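Local coordinates for SusD-like carbohydrate binding protein BF1063 (Bacteroides fragilis NCTC 9343, PDB 3I4G) that probably binds carbohydrate at the outer membrane, as a SusD-family protein of the kind that captures glycans for uptake, at residues L201-R206 with A220-I224; D229-N233 with N248-I252; Y236-P242 with G380-R386; I414-R420 with E443-E447. All coordinates share one frame. Residues are numbered along the deposited sequence.

Interaction 1 of 4, residues L201-R206 with A220-I224; sequences LAFLGR and AFHDI
Both segments are alpha-helical. Residues 201-206 belong to helix 197-211 and residues 220-224 to helix 214-227, joined by a tight turn. The two run antiparallel, with 156° between their N-to-C directions, a signed crossing angle of -156° and axes 8.4 Å apart at closest approach. The register is set by Gly205 and Ala220, whose CA atoms lie 5.1 Å apart. This is a helical hairpin, consistent with the TPR-like helix pairs of SusD proteins. Ala220 points its CB at the facing helix, 3.6 Å from Leu201 O, 3.6 Å from Gly205 N and 3.9 Å from Leu204 CG. Phe221 (chi1 m) lays its ring against Gly205, with Gly205 CA 4.0 Å from the ring centroid and over the face, a CH-pi contact. A CB on residue 205 would clash with Phe221 CZ. Leu201 (m, t) brings CB to 3.7 Å from Ile224 CG1. Ile224 (m, t) also sets CD1 3.9 Å from Ala202 CB. Phe221 and Ile224 continue onto helix 387-400, and Leu204 onto helix 163-180. The contact is apolar packing without hydrogen bonds between the segments, so the close approach rests on small residues and shape fit.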
# COMPACT_ATOMS: atom_id res chain seq x y z
N LEU A 201 15.48 -7.67 -2.20
CA LEU A 201 15.77 -7.88 -0.79
C LEU A 201 14.62 -7.37 0.12
O LEU A 201 14.39 -7.96 1.19
CB LEU A 201 17.10 -7.21 -0.36
CG LEU A 201 18.37 -7.76 -0.96
CD1 LEU A 201 19.56 -6.83 -0.70
CD2 LEU A 201 18.60 -9.14 -0.37
N ALA A 202 13.93 -6.30 -0.27
CA ALA A 202 12.84 -5.79 0.55
C ALA A 202 11.68 -6.76 0.52
O ALA A 202 11.06 -7.02 1.55
CB ALA A 202 12.41 -4.42 0.06
N PHE A 203 11.37 -7.33 -0.65
CA PHE A 203 10.35 -8.36 -0.70
C PHE A 203 10.77 -9.64 0.01
O PHE A 203 9.93 -10.30 0.62
CB PHE A 203 9.90 -8.64 -2.14
CG PHE A 203 8.86 -7.68 -2.61
CD1 PHE A 203 7.52 -7.97 -2.39
CD2 PHE A 203 9.18 -6.49 -3.24
CE1 PHE A 203 6.52 -7.10 -2.79
CE2 PHE A 203 8.16 -5.62 -3.66
CZ PHE A 203 6.84 -5.92 -3.39
N LEU A 204 12.05 -9.96 -0.04
CA LEU A 204 12.56 -11.06 0.78
C LEU A 204 12.28 -10.80 2.24
O LEU A 204 11.81 -11.68 2.96
CB LEU A 204 14.08 -11.22 0.57
CG LEU A 204 14.80 -12.24 1.42
CD1 LEU A 204 14.20 -13.64 1.20
CD2 LEU A 204 16.29 -12.23 1.09
N GLY A 205 12.61 -9.61 2.73
CA GLY A 205 12.32 -9.26 4.10
C GLY A 205 10.86 -9.35 4.45
O GLY A 205 10.51 -9.88 5.51
N ARG A 206 9.97 -8.84 3.59
CA ARG A 206 8.55 -8.96 3.87
C ARG A 206 8.11 -10.43 3.89
O ARG A 206 7.27 -10.82 4.72
CB ARG A 206 7.70 -8.22 2.82
CG ARG A 206 7.71 -6.70 2.85
CD ARG A 206 6.70 -6.20 1.84
NE ARG A 206 6.47 -4.77 1.89
CZ ARG A 206 5.55 -4.19 1.15
NH1 ARG A 206 4.85 -4.92 0.28
NH2 ARG A 206 5.35 -2.90 1.25
N ALA A 220 17.72 -9.51 5.78
CA ALA A 220 17.37 -8.98 4.47
C ALA A 220 17.30 -7.46 4.48
O ALA A 220 17.88 -6.79 3.63
CB ALA A 220 16.03 -9.58 3.98
N PHE A 221 16.61 -6.89 5.46
CA PHE A 221 16.51 -5.43 5.53
C PHE A 221 17.88 -4.82 5.86
O PHE A 221 18.24 -3.78 5.30
CB PHE A 221 15.46 -5.00 6.54
CG PHE A 221 14.03 -5.38 6.17
CD1 PHE A 221 13.49 -5.02 4.96
CD2 PHE A 221 13.23 -6.08 7.05
CE1 PHE A 221 12.18 -5.35 4.64
CE2 PHE A 221 11.92 -6.41 6.74
CZ PHE A 221 11.39 -6.05 5.54
N HIS A 222 18.64 -5.45 6.75
CA HIS A 222 19.97 -4.94 7.11
C HIS A 222 20.94 -5.00 5.92
O HIS A 222 21.84 -4.17 5.83
CB HIS A 222 20.48 -5.71 8.31
CG HIS A 222 21.63 -5.07 9.02
ND1 HIS A 222 21.72 -3.70 9.22
CD2 HIS A 222 22.67 -5.62 9.68
CE1 HIS A 222 22.83 -3.45 9.90
NE2 HIS A 222 23.40 -4.59 10.21
N ASP A 223 20.75 -5.95 5.01
CA ASP A 223 21.56 -6.02 3.79
C ASP A 223 21.32 -4.81 2.91
O ASP A 223 22.25 -4.28 2.31
CB ASP A 223 21.26 -7.29 2.96
CG ASP A 223 21.82 -8.57 3.57
OD1 ASP A 223 22.68 -8.50 4.46
OD2 ASP A 223 21.41 -9.67 3.08
N ILE A 224 20.08 -4.32 2.86
CA ILE A 224 19.78 -3.10 2.12
C ILE A 224 20.51 -1.92 2.76
O ILE A 224 21.12 -1.06 2.11
CB ILE A 224 18.26 -2.85 2.08
CG1 ILE A 224 17.55 -3.98 1.33
CG2 ILE A 224 17.95 -1.48 1.45
CD1 ILE A 224 16.05 -3.94 1.48

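Interaction 2 of 4, residues D229-N233 with N248-I252; sequences DNAIN and NKENI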
# COMPACT_ATOMS: atom_id res chain seq x y z
N ASP A 229 23.21 2.41 -0.52
CA ASP A 229 22.73 3.19 -1.67
C ASP A 229 21.53 4.03 -1.34
O ASP A 229 21.17 4.92 -2.14
CB ASP A 229 22.33 2.29 -2.85
CG ASP A 229 23.45 1.45 -3.40
OD1 ASP A 229 24.61 1.69 -3.06
OD2 ASP A 229 23.15 0.57 -4.25
N ASN A 230 20.86 3.76 -0.21
CA ASN A 230 19.61 4.40 0.11
C ASN A 230 19.68 5.25 1.36
O ASN A 230 20.52 5.07 2.24
CB ASN A 230 18.55 3.31 0.23
CG ASN A 230 18.37 2.55 -1.07
OD1 ASN A 230 18.79 1.39 -1.19
ND2 ASN A 230 17.79 3.21 -2.05
N ALA A 231 18.76 6.21 1.42
CA ALA A 231 18.74 7.17 2.52
C ALA A 231 17.38 7.79 2.60
O ALA A 231 16.66 7.85 1.63
CB ALA A 231 19.77 8.27 2.28
N ILE A 232 17.06 8.28 3.79
CA ILE A 232 15.82 9.01 4.04
C ILE A 232 15.85 10.37 3.37
O ILE A 232 16.79 11.15 3.57
CB ILE A 232 15.59 9.12 5.56
CG1 ILE A 232 15.34 7.74 6.16
CG2 ILE A 232 14.43 10.07 5.89
CD1 ILE A 232 14.09 6.98 5.62
N ASN A 233 14.84 10.67 2.56
CA ASN A 233 14.74 11.93 1.86
C ASN A 233 14.33 13.07 2.80
O ASN A 233 13.47 12.88 3.64
CB ASN A 233 13.70 11.83 0.76
CG ASN A 233 13.80 12.93 -0.25
OD1 ASN A 233 14.86 13.18 -0.83
ND2 ASN A 233 12.65 13.54 -0.56
N ASN A 248 15.25 10.75 -5.70
CA ASN A 248 15.68 10.63 -4.33
C ASN A 248 16.27 9.23 -4.13
O ASN A 248 16.18 8.36 -5.01
CB ASN A 248 14.52 10.91 -3.37
CG ASN A 248 13.41 9.91 -3.48
OD1 ASN A 248 13.57 8.78 -3.07
ND2 ASN A 248 12.28 10.31 -4.05
N LYS A 249 16.87 9.02 -2.97
CA LYS A 249 17.51 7.73 -2.64
C LYS A 249 16.66 6.89 -1.71
O LYS A 249 17.13 5.90 -1.13
CB LYS A 249 18.89 8.00 -2.03
CG LYS A 249 19.84 8.61 -3.07
CD LYS A 249 21.24 8.77 -2.55
CE LYS A 249 22.16 9.14 -3.69
NZ LYS A 249 23.54 9.19 -3.15
N GLU A 250 15.38 7.27 -1.54
CA GLU A 250 14.49 6.56 -0.62
C GLU A 250 13.54 5.58 -1.33
O GLU A 250 13.30 4.48 -0.84
CB GLU A 250 13.66 7.54 0.21
CG GLU A 250 12.61 6.87 1.08
CD GLU A 250 12.16 7.67 2.27
OE1 GLU A 250 12.69 8.78 2.49
OE2 GLU A 250 11.29 7.14 3.00
N ASN A 251 13.03 5.98 -2.48
CA ASN A 251 12.05 5.17 -3.22
C ASN A 251 12.80 4.08 -4.00
O ASN A 251 13.36 4.32 -5.05
CB ASN A 251 11.18 6.03 -4.13
CG ASN A 251 10.21 6.91 -3.36
OD1 ASN A 251 9.90 6.63 -2.19
ND2 ASN A 251 9.74 7.98 -4.01
N ILE A 252 12.80 2.89 -3.43
CA ILE A 252 13.55 1.74 -3.94
C ILE A 252 12.84 1.09 -5.11
O ILE A 252 13.46 0.78 -6.12
CB ILE A 252 13.79 0.74 -2.81
CG1 ILE A 252 14.82 1.32 -1.83
CG2 ILE A 252 14.30 -0.61 -3.35
CD1 ILE A 252 14.90 0.61 -0.46
O HOH W 1 16.56 10.13 -0.38
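Three direct hydrogen bonds tie the segments together. Lys249 O accepts two of them, from Ala231 N at 3.0 Å and from Asn230 ND2 at 2.9 Å. The third runs from Asn233 N to Glu250 OE1 at 2.9 Å. Water 1 adds a bridge: it donates to Ala231 O (3.0 Å) and accepts from Lys249 N (2.8 Å). Asn248 shapes its own segment. Its OD1 accepts from Glu250 N at 2.8 Å, an Asx turn, and from Asn251 N at 2.9 Å. The Glu250 carboxylate also forms salt bridges with Arg420 and Arg386. Around these bonds, polar atoms rest against carbon. Ala231 O lies 3.3 Å from Glu250 CB, and Asn230 ND2 lies 3.5 Å from Ile252 CG1. Asn233 OD1 lies 3.4 Å from Asn248 CB, while Asn233 ND2 hydrogen-bonds to Asn235 O. The contact pins the loop after helix 214-227 to the lead-in of strand 251-252. Ile232 rests on helix 387-400, Ile252 touches helices 197-211 and 387-400, and the backbone of Ile252 hydrogen-bonds with that of Ile385 in strand 380-386.

Interaction 3 of 4, residues Y236-P242 with G380-R386; sequences YQELFYP and GLTPVIR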
# COMPACT_ATOMS: atom_id res chain seq x y z
N TYR A 236 9.15 14.69 2.86
CA TYR A 236 8.20 13.58 2.89
C TYR A 236 7.23 13.65 1.72
O TYR A 236 7.04 12.67 1.02
CB TYR A 236 7.42 13.61 4.20
CG TYR A 236 6.45 12.48 4.48
CD1 TYR A 236 6.86 11.33 5.08
CD2 TYR A 236 5.09 12.65 4.23
CE1 TYR A 236 5.98 10.34 5.41
CE2 TYR A 236 4.17 11.67 4.55
CZ TYR A 236 4.62 10.51 5.14
OH TYR A 236 3.71 9.52 5.47
N GLN A 237 6.60 14.81 1.52
CA GLN A 237 5.58 14.95 0.46
C GLN A 237 6.10 14.59 -0.92
O GLN A 237 5.40 13.97 -1.73
CB GLN A 237 5.02 16.37 0.42
CG GLN A 237 4.22 16.76 1.64
CD GLN A 237 3.63 18.12 1.49
OE1 GLN A 237 4.32 19.13 1.71
NE2 GLN A 237 2.34 18.19 1.19
N GLU A 238 7.35 14.98 -1.18
CA GLU A 238 7.96 14.81 -2.49
C GLU A 238 8.28 13.38 -2.84
O GLU A 238 8.52 13.08 -4.00
CB GLU A 238 9.23 15.71 -2.62
CG GLU A 238 8.80 17.17 -2.83
CD GLU A 238 9.95 18.16 -2.84
OE1 GLU A 238 11.10 17.76 -2.68
OE2 GLU A 238 9.66 19.38 -3.03
N LEU A 239 8.23 12.48 -1.87
CA LEU A 239 8.33 11.05 -2.16
C LEU A 239 7.21 10.55 -3.04
O LEU A 239 7.39 9.53 -3.71
CB LEU A 239 8.28 10.25 -0.86
CG LEU A 239 9.43 10.43 0.11
CD1 LEU A 239 9.08 9.78 1.45
CD2 LEU A 239 10.74 9.89 -0.49
N PHE A 240 6.09 11.27 -3.06
CA PHE A 240 4.87 10.78 -3.68
C PHE A 240 4.44 11.59 -4.86
O PHE A 240 3.30 11.47 -5.31
CB PHE A 240 3.76 10.72 -2.61
CG PHE A 240 4.23 10.06 -1.33
CD1 PHE A 240 4.33 8.69 -1.24
CD2 PHE A 240 4.57 10.81 -0.23
CE1 PHE A 240 4.78 8.09 -0.11
CE2 PHE A 240 5.00 10.20 0.95
CZ PHE A 240 5.11 8.83 1.00
N TYR A 241 5.35 12.41 -5.40
CA TYR A 241 5.04 13.32 -6.50
C TYR A 241 5.78 12.91 -7.77
O TYR A 241 6.92 12.44 -7.68
CB TYR A 241 5.44 14.75 -6.18
CG TYR A 241 4.76 15.45 -5.05
CD1 TYR A 241 3.55 15.05 -4.51
CD2 TYR A 241 5.34 16.61 -4.56
CE1 TYR A 241 2.94 15.78 -3.48
CE2 TYR A 241 4.75 17.34 -3.58
CZ TYR A 241 3.54 16.92 -3.05
OH TYR A 241 2.96 17.70 -2.05
N PRO A 242 5.17 13.08 -8.93
CA PRO A 242 5.87 12.70 -10.15
C PRO A 242 7.17 13.48 -10.43
O PRO A 242 8.14 12.89 -10.94
CB PRO A 242 4.82 12.95 -11.26
CG PRO A 242 3.73 13.67 -10.69
CD PRO A 242 3.78 13.47 -9.20
N GLY A 380 2.16 10.50 -12.48
CA GLY A 380 2.07 10.07 -11.09
C GLY A 380 3.24 9.22 -10.69
O GLY A 380 3.94 8.67 -11.54
N LEU A 381 3.47 9.09 -9.39
CA LEU A 381 4.54 8.25 -8.87
C LEU A 381 4.07 7.66 -7.55
O LEU A 381 3.84 8.42 -6.58
CB LEU A 381 5.81 9.06 -8.74
CG LEU A 381 7.14 8.39 -8.41
CD1 LEU A 381 7.14 7.80 -6.99
CD2 LEU A 381 7.45 7.33 -9.43
N THR A 382 3.91 6.34 -7.51
CA THR A 382 3.43 5.66 -6.30
C THR A 382 4.47 4.66 -5.82
O THR A 382 4.64 3.58 -6.42
CB THR A 382 2.09 4.99 -6.53
OG1 THR A 382 2.23 3.97 -7.52
CG2 THR A 382 1.06 6.01 -6.99
N PRO A 383 5.21 5.00 -4.75
CA PRO A 383 6.17 4.03 -4.22
C PRO A 383 5.55 2.73 -3.73
O PRO A 383 4.43 2.73 -3.18
CB PRO A 383 6.78 4.79 -3.03
CG PRO A 383 6.63 6.24 -3.43
CD PRO A 383 5.29 6.29 -4.03
N VAL A 384 6.29 1.65 -3.95
CA VAL A 384 5.94 0.32 -3.48
C VAL A 384 6.83 -0.06 -2.30
O VAL A 384 6.37 -0.61 -1.30
CB VAL A 384 6.06 -0.69 -4.63
CG1 VAL A 384 5.74 -2.07 -4.13
CG2 VAL A 384 5.10 -0.33 -5.77
N ILE A 385 8.13 0.22 -2.39
CA ILE A 385 9.08 -0.00 -1.31
C ILE A 385 9.87 1.27 -1.09
O ILE A 385 10.57 1.76 -1.98
CB ILE A 385 10.09 -1.13 -1.61
CG1 ILE A 385 9.40 -2.48 -1.90
CG2 ILE A 385 11.13 -1.28 -0.48
CD1 ILE A 385 8.62 -3.12 -0.73
N ARG A 386 9.75 1.82 0.11
CA ARG A 386 10.51 2.98 0.57
C ARG A 386 11.53 2.56 1.61
O ARG A 386 11.30 1.67 2.44
CB ARG A 386 9.58 4.07 1.15
CG ARG A 386 8.59 4.59 0.17
CD ARG A 386 7.95 5.91 0.55
NE ARG A 386 7.04 5.92 1.70
CZ ARG A 386 7.31 6.42 2.91
NH1 ARG A 386 8.54 6.77 3.31
NH2 ARG A 386 6.32 6.50 3.79
O HOH W 2 1.74 10.58 -7.43
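A loop with one 3-10 turn, residues 237-239, covers one side of strand 380-386, which pairs antiparallel with strand 254-257. The strand carries a classic beta bulge at Val384 and Ile385, opposite Phe253, and Arg386 beyond it is the N-cap residue of helix 387-400. Nearest the start of the strand, Pro242 CB lies 3.8 Å from Gly380 N, and Tyr241 O lies 3.7 Å from Leu381 CB. Water 2 accepts from Leu381 N (3.0 Å) and lies 2.8 Å from Phe240 O, to which it probably donates. Further along, Leu239 O sits 3.4 Å from Pro383 CG, and Phe240 CD1 is 3.8 Å from Pro383 CD. Arg386 turns back to the loop. Phe240 CZ lies over one face of its guanidinium, 3.6 Å from Arg386 NE, and Leu239 CD1 is 3.6 Å from Arg386 NH1. The charge is paired with Glu250, Glu447 and Glu451. Loop and strand thus meet by van der Waals packing and a probable water bridge, without direct hydrogen bonds, while a buried arginine lies between hydrophobic side chains and acidic partners.

Interaction 4 of 4, residues I414-R420 with E443-E447; sequences INAVRGR and ERRIE
Two roughly parallel helices are joined here by a pair of buried arginine-glutamate salt bridges, in the part of the chain assigned to the SusD family. Residues 414-418 form a short helix, and 419-420 leave it as loop. Residues 443-447 are the last turn of helix 433-447. The axes make an angle of 29° (signed crossing angle 29°) and approach to 11.5 Å, wide spacing filled by long side chains. Ile414 pairs with Glu443 (CA atoms 7.6 Å apart) and Val417 with Glu447 (7.9 Å).

The salt bridges come first. Arg418 (m, t, p) donates from NH1 to Glu443 OE1 at 2.8 Å. Arg420 (t, t, m) donates from NH2 to Glu447 OE2 at 2.8 Å. Each carboxylate oxygen meets its guanidinium at the edge, near its plane. Both glutamates have chi1 t and chi2 p. Both also bind Arg318, and Glu447 pairs with Arg386 as well. Arg418 reaches Glu292 and Arg420 reaches Glu250, so the charges form a network.

Carbon-carbon packing is small: Ile414 CD1 lies 3.7 Å from Glu443 CB. Separately, a methyl group sits close against a carboxylate oxygen, with Val417 CG1 3.3 Å from Glu447 OE1.

Water completes the contact. Water 3 donates to Val417 O at 2.9 Å and Glu447 OE1 at 2.7 Å, and accepts from Arg420 NE at 2.8 Å.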
# COMPACT_ATOMS: atom_id res chain seq x y z
N ILE A 414 14.23 3.96 13.53
CA ILE A 414 13.05 4.76 13.83
C ILE A 414 13.34 6.26 13.94
O ILE A 414 12.53 7.07 13.48
CB ILE A 414 12.34 4.21 15.09
CG1 ILE A 414 11.01 4.92 15.30
CG2 ILE A 414 13.25 4.30 16.33
CD1 ILE A 414 10.02 4.07 16.16
N ASN A 415 14.47 6.62 14.51
CA ASN A 415 14.79 8.04 14.67
C ASN A 415 15.29 8.68 13.37
O ASN A 415 15.23 9.90 13.20
CB ASN A 415 15.73 8.25 15.84
CG ASN A 415 15.11 7.86 17.12
OD1 ASN A 415 13.89 7.86 17.22
ND2 ASN A 415 15.92 7.53 18.11
N ALA A 416 15.79 7.87 12.44
CA ALA A 416 16.12 8.40 11.11
C ALA A 416 14.83 8.72 10.35
O ALA A 416 14.77 9.71 9.61
CB ALA A 416 16.99 7.39 10.35
N VAL A 417 13.80 7.91 10.55
CA VAL A 417 12.49 8.15 9.95
C VAL A 417 11.84 9.35 10.61
O VAL A 417 11.43 10.30 9.93
CB VAL A 417 11.60 6.92 10.08
CG1 VAL A 417 10.19 7.19 9.60
CG2 VAL A 417 12.22 5.78 9.27
N ARG A 418 11.84 9.39 11.93
CA ARG A 418 11.25 10.54 12.63
C ARG A 418 12.04 11.84 12.45
O ARG A 418 11.48 12.95 12.49
CB ARG A 418 11.11 10.24 14.12
CG ARG A 418 10.04 9.19 14.40
CD ARG A 418 10.00 8.75 15.84
NE ARG A 418 9.59 9.80 16.76
CZ ARG A 418 8.33 10.13 17.04
NH1 ARG A 418 7.30 9.58 16.39
NH2 ARG A 418 8.11 11.09 17.92
N GLY A 419 13.34 11.70 12.29
CA GLY A 419 14.26 12.82 12.16
C GLY A 419 14.37 13.44 10.80
O GLY A 419 15.08 14.41 10.62
N ARG A 420 13.64 12.90 9.82
CA ARG A 420 13.55 13.46 8.51
C ARG A 420 13.34 14.96 8.65
O ARG A 420 12.48 15.38 9.43
CB ARG A 420 12.35 12.78 7.79
CG ARG A 420 12.18 13.17 6.37
CD ARG A 420 10.82 12.80 5.85
NE ARG A 420 10.51 11.37 5.90
CZ ARG A 420 10.86 10.50 4.97
NH1 ARG A 420 11.62 10.84 3.94
NH2 ARG A 420 10.49 9.23 5.09
N GLU A 443 4.66 3.64 14.66
CA GLU A 443 5.42 4.49 13.78
C GLU A 443 5.22 4.05 12.34
O GLU A 443 5.11 4.88 11.45
CB GLU A 443 6.90 4.47 14.16
CG GLU A 443 7.70 5.49 13.40
CD GLU A 443 7.33 6.93 13.80
OE1 GLU A 443 6.92 7.20 14.97
OE2 GLU A 443 7.47 7.82 12.95
N ARG A 444 5.19 2.75 12.10
CA ARG A 444 4.96 2.23 10.81
C ARG A 444 3.59 2.68 10.28
O ARG A 444 3.43 3.06 9.12
CB ARG A 444 5.08 0.70 10.85
CG ARG A 444 4.94 0.04 9.57
CD ARG A 444 5.08 -1.50 9.79
NE ARG A 444 4.88 -2.17 8.54
CZ ARG A 444 5.83 -2.58 7.72
NH1 ARG A 444 7.13 -2.46 8.01
NH2 ARG A 444 5.44 -3.13 6.60
N ARG A 445 2.57 2.64 11.12
CA ARG A 445 1.22 3.11 10.75
C ARG A 445 1.26 4.55 10.28
O ARG A 445 0.72 4.90 9.22
CB ARG A 445 0.26 2.99 11.93
CG ARG A 445 -1.13 3.35 11.56
CD ARG A 445 -2.12 3.33 12.68
NE ARG A 445 -3.50 3.49 12.12
CZ ARG A 445 -4.61 3.56 12.83
NH1 ARG A 445 -4.59 3.51 14.14
NH2 ARG A 445 -5.76 3.71 12.20
N ILE A 446 1.92 5.40 11.05
CA ILE A 446 1.98 6.81 10.69
C ILE A 446 2.82 7.06 9.45
O ILE A 446 2.39 7.71 8.49
CB ILE A 446 2.56 7.63 11.88
CG1 ILE A 446 1.66 7.55 13.11
CG2 ILE A 446 2.80 9.09 11.47
CD1 ILE A 446 0.20 7.88 12.88
N GLU A 447 4.00 6.46 9.41
CA GLU A 447 4.90 6.71 8.29
C GLU A 447 4.33 6.27 6.96
O GLU A 447 4.47 6.99 5.96
CB GLU A 447 6.23 6.01 8.55
CG GLU A 447 7.22 6.13 7.43
CD GLU A 447 7.71 7.53 7.14
OE1 GLU A 447 7.56 8.41 8.01
OE2 GLU A 447 8.25 7.75 6.04
O HOH W 3 9.14 10.59 8.23

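Interaction 1 comes first along the chain, within the hairpin of helices 197-211 and 214-227. Interactions 2 and 3 then cross, since their segments alternate, and interaction 4 follows both. The centres of 2 and 3 are about 11 Å apart, those of 2 and 4 about 14 Å, and those of 3 and 4 about 16 Å. Glu250, Arg386, Arg420 and Glu447 join these three through salt bridges. Interaction 1 touches 2 and 3 by packing, notably Ala202 on Ile385, but does not touch 4. Helix 387-400 contacts side chains of interactions 1, 2 and 4 and begins next to Arg386 of interaction 3. The helical hairpin and the polar centre thus meet around strand 380-386 and this helix.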